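Local coordinates for protein glycoside hydrolase family 81 (Clostridium thermocellum, PDB 6FOP) that probably hydrolyses beta-1,3-glucans such as laminarin as an endo-acting glucanase belonging to the cellulosome of this bacterium, at residues P592-I595 and K596-Y599; E601-E605 and C606-Q610; D616-Y619 and M620-A623. All coordinates share one frame; numbering follows the deposited sequence. Where two conformers were deposited one is given.

Contact 1 (P592-I595 and K596-Y599)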
loop_
_atom_site.group_PDB
_atom_site.type_symbol
_atom_site.label_atom_id
_atom_site.label_comp_id
_atom_site.label_asym_id
_atom_site.label_seq_id
_atom_site.Cartn_x
_atom_site.Cartn_y
_atom_site.Cartn_z
ATOM N N PRO A 592 21.568 1.821 -8.752
ATOM C CA PRO A 592 22.199 3.163 -8.803
ATOM C C PRO A 592 22.077 3.851 -10.165
ATOM O O PRO A 592 22.021 5.069 -10.201
ATOM C CB PRO A 592 23.653 2.911 -8.470
ATOM C CG PRO A 592 23.748 1.546 -7.996
ATOM C CD PRO A 592 22.503 0.784 -8.283
ATOM N N ASN A 593 22.053 3.081 -11.266
ATOM C CA ASN A 593 21.854 3.682 -12.581
ATOM C C ASN A 593 20.481 4.334 -12.689
ATOM O O ASN A 593 20.339 5.334 -13.379
ATOM C CB ASN A 593 22.083 2.662 -13.702
ATOM C CG ASN A 593 23.510 2.144 -13.725
ATOM O OD1 ASN A 593 23.753 0.937 -13.755
ATOM N ND2 ASN A 593 24.458 3.060 -13.698
ATOM N N TYR A 594 19.470 3.749 -12.030
ATOM C CA TYR A 594 18.147 4.367 -12.018
ATOM C C TYR A 594 18.174 5.681 -11.233
ATOM O O TYR A 594 17.529 6.649 -11.634
ATOM C CB TYR A 594 17.041 3.433 -11.474
ATOM C CG TYR A 594 15.688 4.122 -11.507
ATOM C CD1 TYR A 594 14.996 4.284 -12.712
ATOM C CD2 TYR A 594 15.132 4.681 -10.354
ATOM C CE1 TYR A 594 13.791 4.982 -12.758
ATOM C CE2 TYR A 594 13.929 5.382 -10.390
ATOM C CZ TYR A 594 13.245 5.500 -11.602
ATOM O OH TYR A 594 12.063 6.195 -11.643
ATOM N N ILE A 595 18.908 5.728 -10.112
ATOM C CA ILE A 595 19.042 7.009 -9.379
ATOM C C ILE A 595 19.519 8.116 -10.360
ATOM O O ILE A 595 18.946 9.200 -10.441
ATOM C CB ILE A 595 20.098 6.908 -8.227
ATOM C CG1 ILE A 595 19.736 5.896 -7.125
ATOM C CG2 ILE A 595 20.393 8.282 -7.647
ATOM C CD1 ILE A 595 18.588 6.314 -6.274
ATOM N N LYS A 596 20.561 7.804 -11.123
ATOM C CA LYS A 596 21.111 8.738 -12.114
ATOM C C LYS A 596 20.072 9.131 -13.168
ATOM O O LYS A 596 19.862 10.308 -13.414
ATOM C CB LYS A 596 22.371 8.148 -12.753
ATOM C CG LYS A 596 23.064 9.080 -13.743
ATOM C CD LYS A 596 23.417 10.415 -13.105
ATOM C CE LYS A 596 24.556 11.165 -13.792
ATOM N NZ LYS A 596 24.590 12.622 -13.446
ATOM N N GLN A 597 19.378 8.140 -13.742
ATOM C CA GLN A 597 18.357 8.402 -14.758
ATOM C C GLN A 597 17.204 9.237 -14.214
ATOM O O GLN A 597 16.666 10.115 -14.905
ATOM C CB GLN A 597 17.804 7.092 -15.312
ATOM C CG GLN A 597 18.750 6.274 -16.164
ATOM C CD GLN A 597 18.151 4.921 -16.545
ATOM O OE1 GLN A 597 17.495 4.259 -15.745
ATOM N NE2 GLN A 597 18.364 4.517 -17.780
ATOM N N ASN A 598 16.744 8.879 -13.008
ATOM C CA ASN A 598 15.616 9.577 -12.376
ATOM C C ASN A 598 15.986 11.037 -12.103
ATOM O O ASN A 598 15.239 11.972 -12.446
ATOM C CB ASN A 598 15.174 8.796 -11.124
ATOM C CG ASN A 598 14.076 9.481 -10.359
ATOM O OD1 ASN A 598 14.244 10.586 -9.838
ATOM N ND2 ASN A 598 12.929 8.796 -10.225
ATOM N N TYR A 599 17.144 11.242 -11.478
ATOM C CA TYR A 599 17.641 12.587 -11.203
ATOM C C TYR A 599 17.847 13.410 -12.466
ATOM O O TYR A 599 17.429 14.580 -12.509
ATOM C CB TYR A 599 18.914 12.481 -10.369
ATOM C CG TYR A 599 19.574 13.785 -9.994
ATOM C CD1 TYR A 599 19.236 14.450 -8.811
ATOM C CD2 TYR A 599 20.596 14.317 -10.769
ATOM C CE1 TYR A 599 19.881 15.632 -8.463
ATOM C CE2 TYR A 599 21.258 15.466 -10.398
ATOM C CZ TYR A 599 20.856 16.150 -9.266
ATOM O OH TYR A 599 21.528 17.306 -8.898
#

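Contact 2 (E601-E605 and C606-Q610). With NI (nickel (II) ion), chain B.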
loop_
_atom_site.group_PDB
_atom_site.type_symbol
_atom_site.label_atom_id
_atom_site.label_comp_id
_atom_site.label_asym_id
_atom_site.label_seq_id
_atom_site.Cartn_x
_atom_site.Cartn_y
_atom_site.Cartn_z
ATOM N N GLU A 601 16.341 12.942 -15.377
ATOM C CA GLU A 601 15.028 13.286 -15.931
ATOM C C GLU A 601 14.458 14.511 -15.207
ATOM O O GLU A 601 13.920 15.430 -15.817
ATOM C CB GLU A 601 14.036 12.133 -15.777
ATOM C CG GLU A 601 12.592 12.550 -16.033
ATOM C CD GLU A 601 11.554 11.451 -15.932
ATOM O OE1 GLU A 601 11.626 10.505 -16.721
ATOM O OE2 GLU A 601 10.657 11.549 -15.063
ATOM N N MET A 602 14.535 14.483 -13.880
ATOM C CA MET A 602 14.051 15.591 -13.053
ATOM C C MET A 602 14.695 16.932 -13.463
ATOM O O MET A 602 13.992 17.936 -13.634
ATOM C CB MET A 602 14.287 15.241 -11.560
ATOM C CG MET A 602 13.921 16.324 -10.556
ATOM S SD MET A 602 15.165 17.610 -10.332
ATOM C CE MET A 602 16.536 16.619 -9.752
ATOM N N LEU A 603 16.005 16.931 -13.685
ATOM C CA LEU A 603 16.703 18.142 -14.122
ATOM C C LEU A 603 16.195 18.630 -15.482
ATOM O O LEU A 603 15.945 19.838 -15.672
ATOM C CB LEU A 603 18.210 17.904 -14.194
ATOM C CG LEU A 603 18.968 17.655 -12.895
ATOM C CD1 LEU A 603 20.444 17.535 -13.223
ATOM C CD2 LEU A 603 18.724 18.778 -11.897
ATOM N N ARG A 604 16.077 17.693 -16.428
ATOM C CA ARG A 604 15.581 18.041 -17.757
ATOM C C ARG A 604 14.191 18.669 -17.687
ATOM O O ARG A 604 13.890 19.652 -18.344
ATOM C CB ARG A 604 15.548 16.818 -18.662
ATOM C CG ARG A 604 16.897 16.355 -19.158
ATOM C CD ARG A 604 16.728 15.436 -20.363
ATOM N NE ARG A 604 15.939 14.247 -20.033
ATOM C CZ ARG A 604 16.404 13.149 -19.426
ATOM N NH1 ARG A 604 17.676 13.052 -19.053
ATOM N NH2 ARG A 604 15.587 12.133 -19.194
ATOM N N GLU A 605 13.338 18.070 -16.861
ATOM C CA GLU A 605 11.973 18.550 -16.705
ATOM C C GLU A 605 11.906 19.905 -16.017
ATOM O O GLU A 605 11.025 20.707 -16.317
ATOM C CB GLU A 605 11.124 17.508 -15.976
ATOM C CG GLU A 605 10.974 16.235 -16.794
ATOM C CD GLU A 605 10.454 15.037 -16.032
ATOM O OE1 GLU A 605 10.599 14.930 -14.782
ATOM O OE2 GLU A 605 9.970 14.112 -16.710
ATOM N N CYS A 606 12.818 20.155 -15.068
ATOM C CA CYS A 606 12.897 21.467 -14.434
ATOM C C CYS A 606 13.528 22.534 -15.340
ATOM O O CYS A 606 13.352 23.717 -15.096
ATOM C CB CYS A 606 13.695 21.408 -13.119
ATOM S SG CYS A 606 12.901 20.469 -11.814
ATOM N N GLY A 607 14.261 22.104 -16.361
ATOM C CA GLY A 607 15.034 22.995 -17.226
ATOM C C GLY A 607 16.233 23.602 -16.548
ATOM O O GLY A 607 16.632 24.699 -16.896
ATOM N N THR A 608 16.812 22.867 -15.596
ATOM C CA THR A 608 17.911 23.383 -14.779
ATOM C C THR A 608 19.040 22.360 -14.711
ATOM O O THR A 608 18.846 21.190 -15.016
ATOM C CB THR A 608 17.437 23.709 -13.346
ATOM O OG1 THR A 608 16.849 22.539 -12.763
ATOM C CG2 THR A 608 16.434 24.819 -13.350
ATOM N N SER A 609 20.220 22.798 -14.268
ATOM C CA SER A 609 21.387 21.888 -14.104
ATOM C C SER A 609 21.539 21.337 -12.697
ATOM O O SER A 609 22.270 20.371 -12.508
ATOM C CB SER A 609 22.665 22.596 -14.533
ATOM O OG SER A 609 22.669 23.915 -14.052
ATOM N N GLN A 610 20.831 21.950 -11.744
ATOM C CA GLN A 610 20.678 21.466 -10.369
ATOM C C GLN A 610 19.206 21.612 -9.994
ATOM O O GLN A 610 18.486 22.383 -10.608
ATOM C CB GLN A 610 21.555 22.273 -9.392
ATOM C CG GLN A 610 23.006 21.886 -9.479
ATOM C CD GLN A 610 23.925 22.779 -8.645
ATOM O OE1 GLN A 610 23.505 23.784 -8.075
ATOM N NE2 GLN A 610 25.176 22.379 -8.557
HETATM NI NI NI B . 10.116 13.187 -14.053
#

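Contact 3 (D616-Y619 and M620-A623)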
loop_
_atom_site.group_PDB
_atom_site.type_symbol
_atom_site.label_atom_id
_atom_site.label_comp_id
_atom_site.label_asym_id
_atom_site.label_seq_id
_atom_site.Cartn_x
_atom_site.Cartn_y
_atom_site.Cartn_z
ATOM N N ASP A 616 17.927 19.510 -0.746
ATOM C CA ASP A 616 18.278 18.539 0.310
ATOM C C ASP A 616 17.772 17.123 -0.000
ATOM O O ASP A 616 18.544 16.159 0.002
ATOM C CB ASP A 616 17.849 18.977 1.714
ATOM C CG ASP A 616 16.394 19.426 1.832
ATOM O OD1 ASP A 616 15.671 19.601 0.811
ATOM O OD2 ASP A 616 15.962 19.593 2.985
ATOM N N ILE A 617 16.479 17.020 -0.308
ATOM C CA ILE A 617 15.870 15.726 -0.636
ATOM C C ILE A 617 16.576 15.151 -1.867
ATOM O O ILE A 617 16.912 13.959 -1.899
ATOM C CB ILE A 617 14.380 15.889 -0.913
ATOM C CG1 ILE A 617 13.623 16.492 0.265
ATOM C CG2 ILE A 617 13.751 14.572 -1.322
ATOM C CD1 ILE A 617 13.746 15.761 1.548
ATOM N N GLN A 618 16.792 15.993 -2.895
ATOM C CA GLN A 618 17.384 15.490 -4.142
ATOM C C GLN A 618 18.827 15.075 -3.979
ATOM O O GLN A 618 19.278 14.106 -4.598
ATOM C CB GLN A 618 17.265 16.510 -5.264
ATOM C CG GLN A 618 15.839 16.750 -5.711
ATOM C CD GLN A 618 15.223 15.543 -6.366
ATOM O OE1 GLN A 618 15.928 14.628 -6.768
ATOM N NE2 GLN A 618 13.900 15.573 -6.528
ATOM N N TYR A 619 19.584 15.813 -3.153
ATOM C CA TYR A 619 20.984 15.411 -2.968
ATOM C C TYR A 619 21.128 14.184 -2.064
ATOM O O TYR A 619 22.049 13.379 -2.275
ATOM C CB TYR A 619 21.837 16.572 -2.466
ATOM C CG TYR A 619 21.903 17.777 -3.385
ATOM C CD1 TYR A 619 21.720 17.661 -4.759
ATOM C CD2 TYR A 619 22.170 19.030 -2.869
ATOM C CE1 TYR A 619 21.817 18.754 -5.604
ATOM C CE2 TYR A 619 22.250 20.136 -3.704
ATOM C CZ TYR A 619 22.041 20.007 -5.058
ATOM O OH TYR A 619 22.141 21.097 -5.889
ATOM N N MET A 620 20.209 13.984 -1.106
ATOM C CA MET A 620 20.175 12.715 -0.370
ATOM C C MET A 620 19.902 11.540 -1.300
ATOM O O MET A 620 20.530 10.474 -1.184
ATOM C CB MET A 620 19.139 12.755 0.729
ATOM C CG MET A 620 19.542 13.645 1.893
ATOM S SD MET A 620 18.356 13.434 3.246
ATOM C CE MET A 620 16.940 14.336 2.649
ATOM N N TYR A 621 19.000 11.754 -2.275
ATOM C CA TYR A 621 18.683 10.734 -3.269
ATOM C C TYR A 621 19.880 10.465 -4.192
ATOM O O TYR A 621 20.291 9.313 -4.391
ATOM C CB TYR A 621 17.496 11.213 -4.086
ATOM C CG TYR A 621 17.039 10.258 -5.144
ATOM C CD1 TYR A 621 16.344 9.091 -4.792
ATOM C CD2 TYR A 621 17.220 10.536 -6.497
ATOM C CE1 TYR A 621 15.915 8.204 -5.761
ATOM C CE2 TYR A 621 16.765 9.654 -7.468
ATOM C CZ TYR A 621 16.118 8.488 -7.097
ATOM O OH TYR A 621 15.648 7.624 -8.088
ATOM N N TYR A 622 20.496 11.558 -4.680
ATOM C CA TYR A 622 21.607 11.451 -5.628
ATOM C C TYR A 622 22.821 10.795 -4.968
ATOM O O TYR A 622 23.627 10.149 -5.659
ATOM C CB TYR A 622 22.001 12.810 -6.218
ATOM C CG TYR A 622 22.881 12.700 -7.429
ATOM C CD1 TYR A 622 22.385 12.220 -8.637
ATOM C CD2 TYR A 622 24.199 13.127 -7.390
ATOM C CE1 TYR A 622 23.194 12.098 -9.748
ATOM C CE2 TYR A 622 25.020 13.008 -8.509
ATOM C CZ TYR A 622 24.501 12.533 -9.694
ATOM O OH TYR A 622 25.302 12.428 -10.810
ATOM N N ALA A 623 22.946 10.951 -3.637
ATOM C CA ALA A 623 24.009 10.288 -2.890
ATOM C C ALA A 623 23.941 8.754 -2.945
ATOM O O ALA A 623 24.929 8.105 -2.624
ATOM C CB ALA A 623 23.999 10.745 -1.441
#

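Contact 1 (P592-I595 and K596-Y599)
Pro592 opens the helix and accepts from Lys596 N through its carbonyl O at 3.2 Å. One residue on, Asn593 O takes Gln597 N at 3.0 Å, while the extended side chain of Gln597 leans back along the helix so that its CG lies 3.3 Å from the same Asn593 O. Tyr594 is doubly tied to Asn598, four residues later. Its O receives Asn598 N at 2.7 Å, and its hydroxyl OH receives Asn598 ND2 at 3.1 Å in an almost straight bond (164°) that lies in the plane of the amide. This is an i to i+4 pairing on one side of a regular alpha-helix, within the C-terminal domain of the family 81 hydrolase, which belongs to the six-hairpin clan, consistent with an (alpha/alpha)6 barrel. With CG anti to the backbone N (chi1 -179°), the tyrosine ring swings outward and somewhat forward, where the Asn598 side chain crosses it obliquely. Asn598 CB then sits over one ring face, toward the rim, as a CH-pi contact, 4.1 Å from the centroid, with ring and amide planes 70° apart. Tyr594 OH is also bonded to Asn550 O, and Asn598 OD1 to ND1 of His574, a nickel ligand, which makes Asn598 a second-shell residue of the metal site. Ile595 O accepts Tyr599 N at 2.9 Å, with Tyr599 CB packed against that carbonyl.

Contact 2 (E601-E605 and C606-Q610)
The helix ends here in a Schellman motif: Thr608 N reaches back to Leu603 O at 3.2 Å, Gly607 N makes a weak bond to Arg604 O, and Gly607 is the C-prime residue, its positive phi (70°) turning the chain off the helix axis. Just before the break, Cys606 N still bonds to Met602 O at 2.9 Å. Leu603 fills the inside of the turn. Its CG stands anti to the carbonyl carbon (chi1 -67°), which sends the two methyls to the returning chain: CD1 rests against Ser609 O at 3.4 Å and CD2 against Gln610 C at the same distance. The chain beyond the glycine is braced by Thr608 OG1, which donates to Gln610 O at 2.7 Å from above the carbonyl plane. Met602 SD lies 3.9 Å from Cys606 SG, one turn apart on the same side of the helix. Another side carries the nickel site. Glu601 and Glu605, an i, i+4 pair with extended side chains, converge on the metal ion, which Glu601 OE2 binds at 2.0 Å; Glu605 OE1 binds it too, and His562 and His574 complete the four protein ligands. The second carboxylate oxygens are held as well: Glu601 OE1 accepts from Asn550 N, and Glu605 OE2 is bonded to His549 ND1, fixing the rotation of both groups. Around this end of helix 592-606, Met602 packs on Ser571 and His574 of helix 570-575, while on helix 615-622, the next in the chain, Met602 touches Gln618 and Gln610 touches Tyr619.

Contact 3 (D616-Y619 and M620-A623)
Four backbone bonds join Asp616-Tyr619 to Met620-Ala623 in alpha-helical i to i+4 order, among them Tyr622 N to Gln618 O at 2.8 Å and Met620 N to Asp616 O at 3.0 Å. Ala623 N closes the series on Tyr619 O at 2.9 Å. Asp616 bends its carboxylate back to the helix, chi1 50°, and OD1 takes a weak bond from Ile617 N, while OD2 accepts from Glu641 N, in the loop between helices 627-633 and 646-659. Outward from these bonds, Met620 runs back along the helix. It was modelled in two conformers; in the one given, so with some doubt, a bend at the last torsion brings CE within 3.7 Å of Ile617 CD1, the two side chains crossing at a slant. Tyr621 and Tyr622 each rest CB on Gln618 O, with CG anti to the backbone N, and their rings then lead away to other partners. All eight residues are buried, in the C-terminal domain. Tyr621 stacks on Phe578 and packs on helix 592-606, and Tyr622 OH bonds to Lys596 NZ of that helix. Tyr619 and Tyr622 touch Met633 of helix 627-633, while Met620 and Ala623 meet Thr649 and Leu656 of helix 646-659, so that three helices pack against this one.

Overall arrangement
Contacts 1 and 2 follow each other on helix 592-606, and contact 3 lies on the next helix, 615-622. Contact 3 is buried throughout: the side chains that pack across its segments are apolar, while its polar groups turn to outside partners. Contacts 1 and 2 are each partly exposed, contact 2 at the helix end where the chain turns back. Their polar chemistry differs accordingly: an amide-hydroxyl pair in contact 1, metal-bound carboxylates in contact 2. The nickel site links the first two through His574. Contact 1 meets contact 3 more fully, with Ile595 CD1 3.3 Å from Tyr621 CE1 and Tyr599 packed on Tyr622; contact 2 touches contact 3 at fewer points.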